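Local atomic coordinates of uncharacterized protein (Legionella longbeachae NSW150, PDB entry 4JZA), a protein that probably acts as a phosphoinositide phosphatase, removing the 3-phosphate of phosphatidylinositol 3-phosphate in the pathogen's dealings with host lipids. Residues Thr70-Gln75 against Ile113-Gly118; Glu131-Ala136 against Ser339-Thr344; Thr212-Val217 against Asp298-Ile303; Lys371-Ser376 against Gly543-Gly548; Leu414-Ser419 against Gln463-Tyr468. All coordinates share one frame; numbering follows the deposited sequence.

Interaction 1 (Thr70-Gln75 against Ile113-Gly118); sequences TPLTKQ and IALNWG
Thr-70 makes the largest share of this loose van der Waals contact, meeting the last turn of helix 95-116. Its CB lies 4.1 Å from ND2 of Asn-116, and its OG1, set beside the backbone N, lies 4.1 Å from CD1 of Leu-115; both side chains cross the threonine at about a right angle. Next to it Leu-72 adds a tip-to-tip methyl contact, CD1 to CD2 of Leu-115 at 4.4 Å. Leu-115 and Asn-116 can reach across because each holds its gamma carbon anti to its backbone N (chi1 176° and -174°). One shell out, Asn-116 O takes a hydrogen bond from Asn-69 ND2, tying the helix end to the residue just before Thr-70, while Leu-72 also packs on Leu-681 and Val-682 of helix 676-702. Both helix ends are capped: Thr-73 OG1 caps Thr-76 N at the start of helix 74-87, and Gly-118, with positive phi, donates to Leu-115 O (N to O 3.3 Å). The arrangement is an N-capped helix start led past a helix that closes in a Schellman motif.

Interaction 2 (Glu131-Ala136 against Ser339-Thr344); sequences EAEQYA and SSRHRT
A type I beta turn from Ser-339 to His-342, which is also an ST turn because Ser-339 OG accepts from Arg-341 N (3.1 Å, 166°), docks here against one side of helix 122-140. Arg-341 bends at chi3 so that its guanidinium reaches the helix: NH2 bonds to Glu-133 OE2 at 2.9 Å and NH1 bonds weakly to the same oxygen, a salt bridge. The oxygen lies near the guanidinium plane, but the arginine approaches it from above the carboxylate, the two planes being 74° apart. Gln-134 CG covers the centre of one guanidinium face from 3.9 Å above the plane. The extended Gln-134 runs on into the turn, where OE1 comes 3.4 Å from His-342 CB. His-342 points CE1 at the middle of the Tyr-135 ring, 3.3 Å above its plane, and the two rings are oblique at 56°. A water gathers the helix and turn together, donating to Gln-134 O, accepting from Ser-339 N and bonding His-342 ND1. The polar ends are shared further: Glu-133 OE1 pairs with Arg-48 and Ser-51 of helix 41-62, Arg-341 also bonds Asn-130 OD1 and Asn-612 O, and Tyr-135 OH and Thr-344 OG1 both reach Gln-317. The turn thus touches helices 122-140 and 315-325 and the end of 604-612, ahead of strand 352-359.

Interaction 3 (Thr212-Val217 against Asp298-Ile303); sequences TSYLEV and DTATQI
This is peripheral packing, where the N-capped start of helix 214-234, part of the phosphoinositide phosphatase insertion domain, rests on the loop that follows helix 293-296. The apolar contacts come first. Thr-301 is the centre: its CG2, anti to the carbonyl carbon, fits against the bend that leads into the helix, 3.8 Å from Ser-213 N, and meets CG2 of Val-217 at 3.9 Å, the two side chains sliding past each other in opposite directions. A step back along the loop, Ala-300 sets its CB at the edge of the Tyr-214 ring, near the ring plane, 4.0 Å from CD1. The tyrosine has CG anti to the backbone N (chi1 -163°), its hydroxyl bonds Leu-288 O, and the ring packs on Lys-293 and Ile-296. Trp-192 and Phe-204 of neighbouring helices also touch Ala-300, and Tyr-203 touches Val-217.

The side-chain hydrogen bonds within the two segments lie on the helix side and shape the surface that Thr-301 meets. Ser-213 is the N-cap, its OG accepting from Glu-216 N at 3.0 Å. Glu-216 extends its side chain toward Thr-212, and its OE1 accepts from Thr-212 N at 2.9 Å and 171°, from above the carboxylate plane.

Interaction 4 (Lys371-Ser376 against Gly543-Gly548); sequences KRYRSS and GGHSYG
Tyr-373 leads the parallel pairing of these strands, and its N and O both bond strand 545-549: N donates to Ser-546 O (2.9 Å) and O accepts from Gly-548 N (3.2 Å), nearly along the carbonyl axis. Its ring, with CG anti to the carbonyl carbon (chi1 -58°), lies beside His-545, with CD1 3.3 Å from CE1; the two rings are oblique, at 41°. Tyr-547, on the same face, takes a different rotamer, CG anti to the backbone N (chi1 171°), which sends its ring along the partner strand to a hydroxyl-to-hydroxyl hydrogen bond with Ser-375 OG. Arg-372 bends at chi2 and chi3, laying CG 3.3 Å from Ser-546 OG before its guanidinium turns off to Asp-565. A water bridges Ser-546 OG, also bonded to Gln-536 OE1, and Tyr-373 O. Arg-374, on the face away from the tyrosines, goes to Asp-164. Strand 545-549 runs straight into the sequence CVSGKDR, whose arginine opens helix 556-574: a strand, loop and helix consistent with the CX5R P-loop of cysteine-dependent phosphatases.

Interaction 5 (Leu414-Ser419 against Gln463-Tyr468); sequences LQTLIS and QNNHPY
Strands 414-416 and 463-465 run parallel, 10° apart in direction, zipped by a ladder in which Asn-464 N donates to Leu-414 O (3.2 Å), Asn-464 O accepts from Thr-416 N (2.8 Å) and His-466 N donates to Thr-416 O (3.0 Å). In the first the donor stands 40° above the carbonyl plane; the other two come in nearly along the C=O axis. Leu-414 and Gln-463 lie together on one face, CB to CG 4.4 Å, and both pack on Val-452 of helix 441-454. That helix links the two strands in the chain, making a beta-alpha-beta crossover at the end of the mixed sheet where 462-465 is the outermost strand. On the other face, Gln-415 extends with CG anti to its backbone N, its amide turned 77° from the His-466 ring; its OE1 bonds Gln-536 NE2, NE2 of both residues finds Glu-535 OE1 of helix 524-542, and His-466 ND1 is bonded to Thr-477 OG1. Leu-417 CD2 lies at the edge of that ring, near its plane, 3.8 Å from His-466 CB. Past the strands the pairing carries on by other means: Ile-418 O receives a CA-H contact from Pro-467 CA at 3.3 Å, and Ser-419 OG accepts from N of Tyr-468 (3.2 Å), whose ring stacks on Trp-624.

Overall arrangement
Interactions 4 and 5 share one sheet, centres 13 Å apart: strand 545-549 pairs with 365-374 on one edge and with 412-416 on the other, Tyr-547 O lying 3.0 Å from Gln-415 N in a probable hydrogen bond. Both border the likely catalytic loop after strand 545-549; Arg-556, the arginine of its CX5R-like sequence, packs on Leu-417, Ser-419 and Tyr-468. Interaction 2 touches interaction 4 through Arg-343 NE, 3.6 Å from Ser-376 CB, with Ser-340 against Lys-554 of that loop. Interaction 1 lies about 23 Å from interaction 2, centre to centre, one helix back along the chain. Interaction 3, nested between the segments of interaction 2, stands about 45 Å from interaction 4, again between centres.

Interaction 1 (Thr70-Gln75 against Ile113-Gly118)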
# COMPACT_ATOMS: atom_id res chain seq x y z
N THR A 70 18.50 -14.39 13.44
CA THR A 70 19.53 -14.61 12.42
C THR A 70 20.81 -13.98 12.89
O THR A 70 20.76 -12.92 13.50
CB THR A 70 19.09 -13.91 11.11
OG1 THR A 70 18.15 -14.74 10.44
CG2 THR A 70 20.16 -13.70 10.16
N PRO A 71 21.96 -14.61 12.58
CA PRO A 71 23.26 -14.00 12.86
C PRO A 71 23.70 -12.94 11.83
O PRO A 71 24.87 -12.58 11.78
CB PRO A 71 24.20 -15.20 12.78
CG PRO A 71 23.64 -15.99 11.65
CD PRO A 71 22.13 -15.88 11.85
N LEU A 72 22.81 -12.46 10.99
CA LEU A 72 23.21 -11.61 9.91
C LEU A 72 23.08 -10.16 10.36
O LEU A 72 22.19 -9.81 11.15
CB LEU A 72 22.35 -11.90 8.70
CG LEU A 72 22.40 -13.28 8.05
CD1 LEU A 72 21.42 -13.35 6.88
CD2 LEU A 72 23.79 -13.59 7.54
N THR A 73 23.96 -9.32 9.85
CA THR A 73 24.01 -7.91 10.22
C THR A 73 23.24 -7.12 9.18
O THR A 73 23.09 -7.54 7.99
CB THR A 73 25.45 -7.37 10.21
OG1 THR A 73 26.00 -7.47 8.88
CG2 THR A 73 26.34 -8.17 11.14
N LYS A 74 22.79 -5.95 9.61
CA LYS A 74 22.24 -4.98 8.72
C LYS A 74 23.18 -4.75 7.54
O LYS A 74 22.77 -4.69 6.38
CB LYS A 74 22.00 -3.68 9.46
CG LYS A 74 20.87 -3.76 10.48
CD LYS A 74 20.57 -2.38 11.04
CE LYS A 74 19.91 -2.48 12.41
NZ LYS A 74 18.95 -1.36 12.63
N GLN A 75 24.46 -4.64 7.81
CA GLN A 75 25.34 -4.34 6.73
C GLN A 75 25.35 -5.49 5.68
O GLN A 75 25.31 -5.27 4.47
CB GLN A 75 26.67 -3.96 7.33
CG GLN A 75 27.86 -4.10 6.45
CD GLN A 75 29.13 -4.35 7.27
OE1 GLN A 75 29.10 -4.69 8.48
NE2 GLN A 75 30.27 -4.20 6.60
N ILE A 113 13.36 -10.58 3.61
CA ILE A 113 12.52 -10.07 4.68
C ILE A 113 11.89 -11.18 5.51
O ILE A 113 11.94 -11.15 6.72
CB ILE A 113 11.45 -9.13 4.14
CG1 ILE A 113 12.12 -7.86 3.60
CG2 ILE A 113 10.42 -8.76 5.20
CD1 ILE A 113 11.22 -7.07 2.67
N ALA A 114 11.34 -12.20 4.89
CA ALA A 114 10.74 -13.27 5.68
C ALA A 114 11.77 -13.95 6.58
O ALA A 114 11.46 -14.32 7.72
CB ALA A 114 10.10 -14.29 4.79
N LEU A 115 12.98 -14.17 6.05
CA LEU A 115 14.14 -14.69 6.78
C LEU A 115 14.58 -13.78 7.91
O LEU A 115 14.54 -14.18 9.07
CB LEU A 115 15.33 -14.84 5.86
CG LEU A 115 16.63 -15.29 6.57
CD1 LEU A 115 16.40 -16.62 7.27
CD2 LEU A 115 17.78 -15.40 5.59
N ASN A 116 15.04 -12.57 7.61
CA ASN A 116 15.54 -11.71 8.68
C ASN A 116 14.47 -11.26 9.73
O ASN A 116 14.79 -11.05 10.90
CB ASN A 116 16.26 -10.50 8.12
CG ASN A 116 16.92 -9.65 9.22
OD1 ASN A 116 16.51 -8.50 9.49
ND2 ASN A 116 17.95 -10.21 9.85
N TRP A 117 13.21 -11.15 9.35
CA TRP A 117 12.19 -10.72 10.31
C TRP A 117 11.42 -11.92 10.87
O TRP A 117 10.56 -11.76 11.73
CB TRP A 117 11.21 -9.69 9.68
CG TRP A 117 11.70 -8.26 9.82
CD1 TRP A 117 11.38 -7.37 10.81
CD2 TRP A 117 12.62 -7.58 8.95
NE1 TRP A 117 12.05 -6.18 10.61
CE2 TRP A 117 12.83 -6.30 9.49
CE3 TRP A 117 13.29 -7.95 7.80
CZ2 TRP A 117 13.65 -5.37 8.88
CZ3 TRP A 117 14.13 -7.04 7.22
CH2 TRP A 117 14.29 -5.74 7.75
N GLY A 118 11.74 -13.12 10.39
CA GLY A 118 11.16 -14.34 10.94
C GLY A 118 9.67 -14.40 10.78
O GLY A 118 8.96 -14.68 11.74

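Interaction 2 (Glu131-Ala136 against Ser339-Thr344)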
# COMPACT_ATOMS: atom_id res chain seq x y z
N GLU A 131 4.14 -1.67 2.54
CA GLU A 131 3.80 -0.56 3.50
C GLU A 131 5.00 0.29 3.84
O GLU A 131 4.89 1.50 3.96
CB GLU A 131 3.06 -1.08 4.76
CG GLU A 131 1.67 -1.61 4.42
CD GLU A 131 1.01 -2.46 5.48
OE1 GLU A 131 0.91 -2.08 6.67
OE2 GLU A 131 0.54 -3.54 5.16
N ALA A 132 6.17 -0.32 3.94
CA ALA A 132 7.39 0.50 4.04
C ALA A 132 7.54 1.43 2.85
O ALA A 132 7.91 2.55 3.01
CB ALA A 132 8.64 -0.36 4.19
N GLU A 133 7.23 0.99 1.65
CA GLU A 133 7.35 1.89 0.52
C GLU A 133 6.41 3.10 0.64
O GLU A 133 6.78 4.20 0.30
CB GLU A 133 7.03 1.16 -0.78
CG GLU A 133 7.41 1.97 -2.00
CD GLU A 133 6.75 1.50 -3.29
OE1 GLU A 133 7.31 1.90 -4.32
OE2 GLU A 133 5.72 0.77 -3.29
N GLN A 134 5.20 2.87 1.13
CA GLN A 134 4.23 3.93 1.27
C GLN A 134 4.69 5.00 2.22
O GLN A 134 4.62 6.16 1.91
CB GLN A 134 2.94 3.32 1.81
CG GLN A 134 2.19 2.36 0.87
CD GLN A 134 1.02 1.75 1.58
OE1 GLN A 134 0.65 2.21 2.57
NE2 GLN A 134 0.40 0.83 1.06
N TYR A 135 5.15 4.59 3.41
CA TYR A 135 5.70 5.51 4.41
C TYR A 135 7.00 6.15 3.86
O TYR A 135 7.20 7.35 4.07
CB TYR A 135 5.93 4.86 5.77
CG TYR A 135 4.68 4.74 6.57
CD1 TYR A 135 3.89 3.63 6.47
CD2 TYR A 135 4.32 5.71 7.49
CE1 TYR A 135 2.73 3.51 7.20
CE2 TYR A 135 3.17 5.60 8.23
CZ TYR A 135 2.38 4.50 8.06
OH TYR A 135 1.23 4.36 8.75
N ALA A 136 7.84 5.42 3.14
CA ALA A 136 9.00 6.11 2.52
C ALA A 136 8.57 7.25 1.61
O ALA A 136 9.22 8.31 1.58
CB ALA A 136 9.91 5.18 1.69
N SER A 339 0.37 8.26 -0.46
CA SER A 339 0.07 7.35 -1.52
C SER A 339 -1.38 6.83 -1.45
O SER A 339 -1.92 6.59 -0.38
CB SER A 339 1.03 6.16 -1.39
OG SER A 339 0.54 5.00 -2.10
N SER A 340 -1.95 6.59 -2.62
CA SER A 340 -3.26 6.01 -2.79
C SER A 340 -3.45 4.70 -2.02
O SER A 340 -4.59 4.32 -1.68
CB SER A 340 -3.54 5.80 -4.30
OG SER A 340 -2.92 4.61 -4.79
N ARG A 341 -2.39 3.95 -1.77
CA ARG A 341 -2.59 2.65 -1.09
C ARG A 341 -2.63 2.80 0.42
O ARG A 341 -2.88 1.86 1.14
CB ARG A 341 -1.43 1.72 -1.36
CG ARG A 341 -1.28 1.26 -2.79
CD ARG A 341 0.10 0.62 -2.91
NE ARG A 341 1.18 1.59 -3.06
CZ ARG A 341 2.45 1.34 -2.84
NH1 ARG A 341 2.86 0.15 -2.46
NH2 ARG A 341 3.32 2.32 -3.01
N HIS A 342 -2.34 4.02 0.87
CA HIS A 342 -2.01 4.27 2.23
C HIS A 342 -3.25 4.82 2.91
O HIS A 342 -3.35 6.02 3.15
CB HIS A 342 -0.85 5.27 2.30
CG HIS A 342 -0.29 5.40 3.68
ND1 HIS A 342 0.97 5.79 3.94
CD2 HIS A 342 -0.86 5.20 4.87
CE1 HIS A 342 1.18 5.76 5.24
NE2 HIS A 342 0.07 5.45 5.83
N ARG A 343 -4.15 3.93 3.28
CA ARG A 343 -5.43 4.38 3.85
C ARG A 343 -5.65 4.05 5.33
O ARG A 343 -6.81 3.87 5.77
CB ARG A 343 -6.54 3.82 2.95
CG ARG A 343 -6.19 4.05 1.49
CD ARG A 343 -6.23 5.54 1.18
NE ARG A 343 -7.62 5.86 0.95
CZ ARG A 343 -8.36 6.56 1.75
NH1 ARG A 343 -7.83 7.11 2.80
NH2 ARG A 343 -9.62 6.75 1.47
N THR A 344 -4.54 3.97 6.07
CA THR A 344 -4.54 3.67 7.49
C THR A 344 -4.47 4.92 8.40
O THR A 344 -4.63 4.81 9.62
CB THR A 344 -3.36 2.75 7.84
OG1 THR A 344 -2.15 3.32 7.37
CG2 THR A 344 -3.53 1.43 7.21
O HOH W 1 1.93 7.06 1.69
O HOH W 2 -1.46 -1.27 1.62

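Interaction 3 (Thr212-Val217 against Asp298-Ile303)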
# COMPACT_ATOMS: atom_id res chain seq x y z
N THR A 212 -7.37 8.00 37.02
CA THR A 212 -5.90 8.01 37.00
C THR A 212 -5.26 6.71 37.49
O THR A 212 -4.03 6.64 37.70
CB THR A 212 -5.33 9.13 37.93
OG1 THR A 212 -5.46 8.73 39.30
CG2 THR A 212 -6.04 10.49 37.76
N SER A 213 -6.06 5.68 37.73
CA SER A 213 -5.47 4.41 38.17
C SER A 213 -6.39 3.26 37.89
O SER A 213 -7.58 3.46 37.63
CB SER A 213 -5.17 4.45 39.67
OG SER A 213 -6.37 4.24 40.40
N TYR A 214 -5.84 2.05 37.96
CA TYR A 214 -6.61 0.86 37.64
C TYR A 214 -7.70 0.66 38.73
O TYR A 214 -8.87 0.40 38.44
CB TYR A 214 -5.69 -0.36 37.44
CG TYR A 214 -6.43 -1.45 36.70
CD1 TYR A 214 -6.79 -1.30 35.37
CD2 TYR A 214 -6.87 -2.59 37.36
CE1 TYR A 214 -7.53 -2.27 34.71
CE2 TYR A 214 -7.61 -3.57 36.70
CZ TYR A 214 -7.92 -3.39 35.39
OH TYR A 214 -8.66 -4.34 34.77
N LEU A 215 -7.35 0.91 39.98
CA LEU A 215 -8.36 1.01 41.03
C LEU A 215 -9.50 1.98 40.69
O LEU A 215 -10.67 1.65 40.85
CB LEU A 215 -7.69 1.39 42.36
CG LEU A 215 -6.84 0.26 42.98
CD1 LEU A 215 -6.01 0.70 44.20
CD2 LEU A 215 -7.74 -0.91 43.34
N GLU A 216 -9.19 3.16 40.18
CA GLU A 216 -10.27 4.06 39.77
C GLU A 216 -11.08 3.52 38.58
O GLU A 216 -12.27 3.83 38.43
CB GLU A 216 -9.74 5.49 39.53
CG GLU A 216 -9.47 6.26 40.83
CD GLU A 216 -8.83 7.64 40.64
OE1 GLU A 216 -8.88 8.24 39.52
OE2 GLU A 216 -8.30 8.15 41.65
N VAL A 217 -10.47 2.69 37.74
CA VAL A 217 -11.24 2.07 36.65
C VAL A 217 -12.28 1.10 37.17
O VAL A 217 -13.45 1.20 36.80
CB VAL A 217 -10.33 1.34 35.65
CG1 VAL A 217 -11.16 0.60 34.60
CG2 VAL A 217 -9.43 2.37 34.97
N ASP A 298 -0.84 -0.97 34.88
CA ASP A 298 0.02 0.19 34.77
C ASP A 298 -0.16 0.92 33.46
O ASP A 298 0.46 1.93 33.24
CB ASP A 298 1.49 -0.15 34.96
CG ASP A 298 2.31 1.02 35.61
OD1 ASP A 298 1.80 2.15 35.75
OD2 ASP A 298 3.48 0.81 36.03
N THR A 299 -0.98 0.41 32.56
CA THR A 299 -1.03 1.00 31.24
C THR A 299 -2.44 1.37 30.80
O THR A 299 -2.61 2.19 29.94
CB THR A 299 -0.30 0.09 30.21
OG1 THR A 299 -1.15 -0.96 29.73
CG2 THR A 299 0.95 -0.55 30.85
N ALA A 300 -3.46 0.81 31.43
CA ALA A 300 -4.79 1.00 30.94
C ALA A 300 -5.21 2.46 30.91
O ALA A 300 -6.01 2.83 30.08
CB ALA A 300 -5.76 0.19 31.78
N THR A 301 -4.74 3.28 31.83
CA THR A 301 -5.23 4.65 31.89
C THR A 301 -4.43 5.58 31.01
O THR A 301 -4.72 6.76 30.94
CB THR A 301 -5.24 5.22 33.33
OG1 THR A 301 -3.94 5.11 33.89
CG2 THR A 301 -6.24 4.50 34.17
N GLN A 302 -3.45 5.04 30.31
CA GLN A 302 -2.64 5.85 29.43
C GLN A 302 -3.14 5.87 28.01
O GLN A 302 -2.70 6.71 27.20
CB GLN A 302 -1.24 5.33 29.48
CG GLN A 302 -0.65 5.57 30.85
CD GLN A 302 0.71 4.99 30.97
OE1 GLN A 302 1.32 4.63 29.98
NE2 GLN A 302 1.17 4.85 32.18
N ILE A 303 -4.06 4.95 27.71
CA ILE A 303 -4.53 4.78 26.34
C ILE A 303 -5.18 6.06 25.81
O ILE A 303 -4.82 6.55 24.74
CB ILE A 303 -5.49 3.58 26.20
CG1 ILE A 303 -4.82 2.26 26.61
CG2 ILE A 303 -5.95 3.43 24.77
CD1 ILE A 303 -3.50 1.93 25.92

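Interaction 4 (Lys371-Ser376 against Gly543-Gly548)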
# COMPACT_ATOMS: atom_id res chain seq x y z
N LYS A 371 -9.84 24.77 -11.02
CA LYS A 371 -9.34 23.65 -10.25
C LYS A 371 -10.43 22.63 -10.00
O LYS A 371 -11.54 23.00 -9.62
CB LYS A 371 -8.67 24.13 -8.97
CG LYS A 371 -7.31 24.70 -9.32
CD LYS A 371 -6.58 25.37 -8.19
CE LYS A 371 -5.38 26.12 -8.78
NZ LYS A 371 -4.24 26.20 -7.82
N ARG A 372 -10.13 21.36 -10.33
CA ARG A 372 -11.01 20.24 -10.06
C ARG A 372 -10.21 19.33 -9.14
O ARG A 372 -9.08 18.95 -9.44
CB ARG A 372 -11.42 19.53 -11.35
CG ARG A 372 -12.34 20.38 -12.23
CD ARG A 372 -11.80 20.57 -13.64
NE ARG A 372 -11.83 19.32 -14.37
CZ ARG A 372 -11.06 19.03 -15.41
NH1 ARG A 372 -10.19 19.89 -15.90
NH2 ARG A 372 -11.19 17.84 -15.98
N TYR A 373 -10.80 18.99 -8.00
CA TYR A 373 -10.10 18.30 -6.94
C TYR A 373 -10.31 16.79 -6.93
O TYR A 373 -11.40 16.31 -7.16
CB TYR A 373 -10.45 18.93 -5.59
CG TYR A 373 -10.13 20.40 -5.51
CD1 TYR A 373 -10.98 21.34 -6.06
CD2 TYR A 373 -8.97 20.85 -4.92
CE1 TYR A 373 -10.69 22.68 -6.00
CE2 TYR A 373 -8.67 22.19 -4.86
CZ TYR A 373 -9.54 23.10 -5.41
OH TYR A 373 -9.26 24.44 -5.36
N ARG A 374 -9.23 16.07 -6.68
CA ARG A 374 -9.23 14.62 -6.74
C ARG A 374 -8.58 14.03 -5.50
O ARG A 374 -7.70 14.62 -4.91
CB ARG A 374 -8.44 14.16 -7.96
CG ARG A 374 -7.12 14.88 -8.12
CD ARG A 374 -6.44 14.53 -9.41
NE ARG A 374 -6.54 13.11 -9.71
CZ ARG A 374 -5.88 12.51 -10.69
NH1 ARG A 374 -5.07 13.20 -11.46
NH2 ARG A 374 -6.04 11.22 -10.89
N SER A 375 -9.05 12.86 -5.09
CA SER A 375 -8.48 12.13 -3.97
C SER A 375 -8.87 10.67 -4.05
O SER A 375 -9.69 10.29 -4.86
CB SER A 375 -8.91 12.74 -2.64
OG SER A 375 -10.11 12.16 -2.17
N SER A 376 -8.27 9.85 -3.20
CA SER A 376 -8.75 8.50 -2.97
C SER A 376 -10.08 8.59 -2.23
O SER A 376 -10.34 9.56 -1.54
CB SER A 376 -7.75 7.71 -2.14
OG SER A 376 -6.55 7.52 -2.86
N GLY A 543 -20.07 27.41 -11.30
CA GLY A 543 -19.10 27.95 -10.32
C GLY A 543 -19.05 27.23 -8.98
O GLY A 543 -18.50 27.73 -8.02
N GLY A 544 -19.60 26.03 -8.93
CA GLY A 544 -19.54 25.23 -7.69
C GLY A 544 -18.18 24.55 -7.52
O GLY A 544 -17.25 24.72 -8.35
N HIS A 545 -18.08 23.78 -6.45
CA HIS A 545 -16.86 23.07 -6.11
C HIS A 545 -16.86 21.67 -6.74
O HIS A 545 -17.76 20.87 -6.48
CB HIS A 545 -16.76 22.94 -4.60
CG HIS A 545 -15.54 22.21 -4.13
ND1 HIS A 545 -14.27 22.60 -4.42
CD2 HIS A 545 -15.41 21.12 -3.37
CE1 HIS A 545 -13.40 21.78 -3.86
NE2 HIS A 545 -14.07 20.89 -3.19
N SER A 546 -15.85 21.40 -7.55
CA SER A 546 -15.70 20.13 -8.28
C SER A 546 -14.80 19.15 -7.55
O SER A 546 -13.62 19.37 -7.42
CB SER A 546 -15.12 20.40 -9.67
OG SER A 546 -14.67 19.21 -10.24
N TYR A 547 -15.39 18.09 -7.01
CA TYR A 547 -14.63 17.03 -6.35
C TYR A 547 -15.13 15.67 -6.81
O TYR A 547 -16.35 15.47 -7.02
CB TYR A 547 -14.68 17.11 -4.80
CG TYR A 547 -14.08 15.87 -4.14
CD1 TYR A 547 -12.68 15.68 -4.08
CD2 TYR A 547 -14.89 14.86 -3.68
CE1 TYR A 547 -12.11 14.54 -3.51
CE2 TYR A 547 -14.35 13.72 -3.13
CZ TYR A 547 -12.95 13.55 -3.05
OH TYR A 547 -12.44 12.36 -2.53
N GLY A 548 -14.20 14.73 -6.91
CA GLY A 548 -14.57 13.34 -7.17
C GLY A 548 -13.46 12.37 -6.86
O GLY A 548 -12.32 12.76 -6.60
O HOH W 3 -14.05 23.46 -8.36
O HOH W 4 -13.49 16.75 -9.46

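Interaction 5 (Leu414-Ser419 against Gln463-Tyr468)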
# COMPACT_ATOMS: atom_id res chain seq x y z
N LEU A 414 -19.87 15.69 -4.82
CA LEU A 414 -19.03 14.53 -4.47
C LEU A 414 -19.30 13.43 -5.48
O LEU A 414 -20.22 12.62 -5.33
CB LEU A 414 -19.34 14.03 -3.07
CG LEU A 414 -18.33 13.16 -2.32
CD1 LEU A 414 -18.83 12.81 -0.92
CD2 LEU A 414 -18.02 11.92 -3.11
N GLN A 415 -18.51 13.41 -6.54
CA GLN A 415 -18.74 12.48 -7.63
C GLN A 415 -17.85 11.26 -7.48
O GLN A 415 -16.64 11.36 -7.57
CB GLN A 415 -18.46 13.16 -8.96
CG GLN A 415 -19.02 12.43 -10.16
CD GLN A 415 -18.47 12.96 -11.45
OE1 GLN A 415 -17.26 13.01 -11.65
NE2 GLN A 415 -19.35 13.37 -12.34
N THR A 416 -18.45 10.11 -7.23
CA THR A 416 -17.69 8.90 -7.03
C THR A 416 -17.86 7.95 -8.19
O THR A 416 -18.95 7.74 -8.69
CB THR A 416 -18.09 8.18 -5.74
OG1 THR A 416 -19.43 7.72 -5.84
CG2 THR A 416 -17.96 9.11 -4.56
N LEU A 417 -16.75 7.36 -8.61
CA LEU A 417 -16.76 6.40 -9.69
C LEU A 417 -16.45 5.01 -9.15
O LEU A 417 -15.37 4.50 -9.37
CB LEU A 417 -15.75 6.80 -10.75
CG LEU A 417 -15.98 8.20 -11.31
CD1 LEU A 417 -14.86 8.63 -12.24
CD2 LEU A 417 -17.33 8.29 -12.00
N ILE A 418 -17.40 4.42 -8.44
CA ILE A 418 -17.20 3.10 -7.88
C ILE A 418 -18.40 2.21 -8.14
O ILE A 418 -19.47 2.68 -8.49
CB ILE A 418 -16.89 3.16 -6.37
CG1 ILE A 418 -18.14 3.44 -5.56
CG2 ILE A 418 -15.83 4.21 -6.09
CD1 ILE A 418 -17.87 3.59 -4.09
N SER A 419 -18.22 0.90 -7.97
CA SER A 419 -19.24 -0.06 -8.32
C SER A 419 -19.56 -1.04 -7.20
O SER A 419 -19.00 -2.13 -7.14
CB SER A 419 -18.82 -0.83 -9.56
OG SER A 419 -18.38 0.06 -10.56
N GLN A 463 -24.40 14.35 -4.37
CA GLN A 463 -23.74 13.08 -4.46
C GLN A 463 -24.10 12.33 -5.71
O GLN A 463 -25.22 11.94 -5.86
CB GLN A 463 -24.15 12.19 -3.29
CG GLN A 463 -23.41 12.56 -2.05
CD GLN A 463 -23.88 11.83 -0.83
OE1 GLN A 463 -24.85 12.26 -0.20
NE2 GLN A 463 -23.17 10.76 -0.44
N ASN A 464 -23.13 12.03 -6.56
CA ASN A 464 -23.42 11.21 -7.73
C ASN A 464 -22.42 10.10 -7.80
O ASN A 464 -21.25 10.33 -7.64
CB ASN A 464 -23.40 12.06 -8.99
CG ASN A 464 -24.44 13.18 -8.94
OD1 ASN A 464 -24.30 14.18 -8.22
ND2 ASN A 464 -25.52 13.00 -9.69
N ASN A 465 -22.90 8.89 -7.96
CA ASN A 465 -22.07 7.72 -8.15
C ASN A 465 -22.33 7.05 -9.50
O ASN A 465 -23.48 6.84 -9.85
CB ASN A 465 -22.33 6.68 -7.09
CG ASN A 465 -21.40 5.53 -7.22
OD1 ASN A 465 -21.81 4.42 -7.54
ND2 ASN A 465 -20.13 5.80 -7.07
N HIS A 466 -21.26 6.66 -10.21
CA HIS A 466 -21.37 6.06 -11.52
C HIS A 466 -20.73 4.73 -11.58
O HIS A 466 -19.51 4.61 -11.76
CB HIS A 466 -20.79 6.96 -12.57
CG HIS A 466 -21.51 8.26 -12.66
ND1 HIS A 466 -22.82 8.34 -13.07
CD2 HIS A 466 -21.14 9.50 -12.31
CE1 HIS A 466 -23.21 9.59 -13.01
NE2 HIS A 466 -22.20 10.32 -12.56
N PRO A 467 -21.55 3.70 -11.40
CA PRO A 467 -21.02 2.37 -11.42
C PRO A 467 -20.83 2.02 -12.85
O PRO A 467 -21.48 2.61 -13.69
CB PRO A 467 -22.13 1.55 -10.76
CG PRO A 467 -23.38 2.31 -10.99
CD PRO A 467 -22.97 3.74 -11.00
N TYR A 468 -19.92 1.11 -13.12
CA TYR A 468 -19.76 0.54 -14.46
C TYR A 468 -19.00 -0.80 -14.27
O TYR A 468 -17.76 -0.85 -14.23
CB TYR A 468 -19.07 1.50 -15.46
CG TYR A 468 -19.04 0.91 -16.85
CD1 TYR A 468 -20.22 0.57 -17.48
CD2 TYR A 468 -17.85 0.66 -17.51
CE1 TYR A 468 -20.23 -0.01 -18.73
CE2 TYR A 468 -17.84 0.08 -18.78
CZ TYR A 468 -19.04 -0.25 -19.38
OH TYR A 468 -19.12 -0.81 -20.61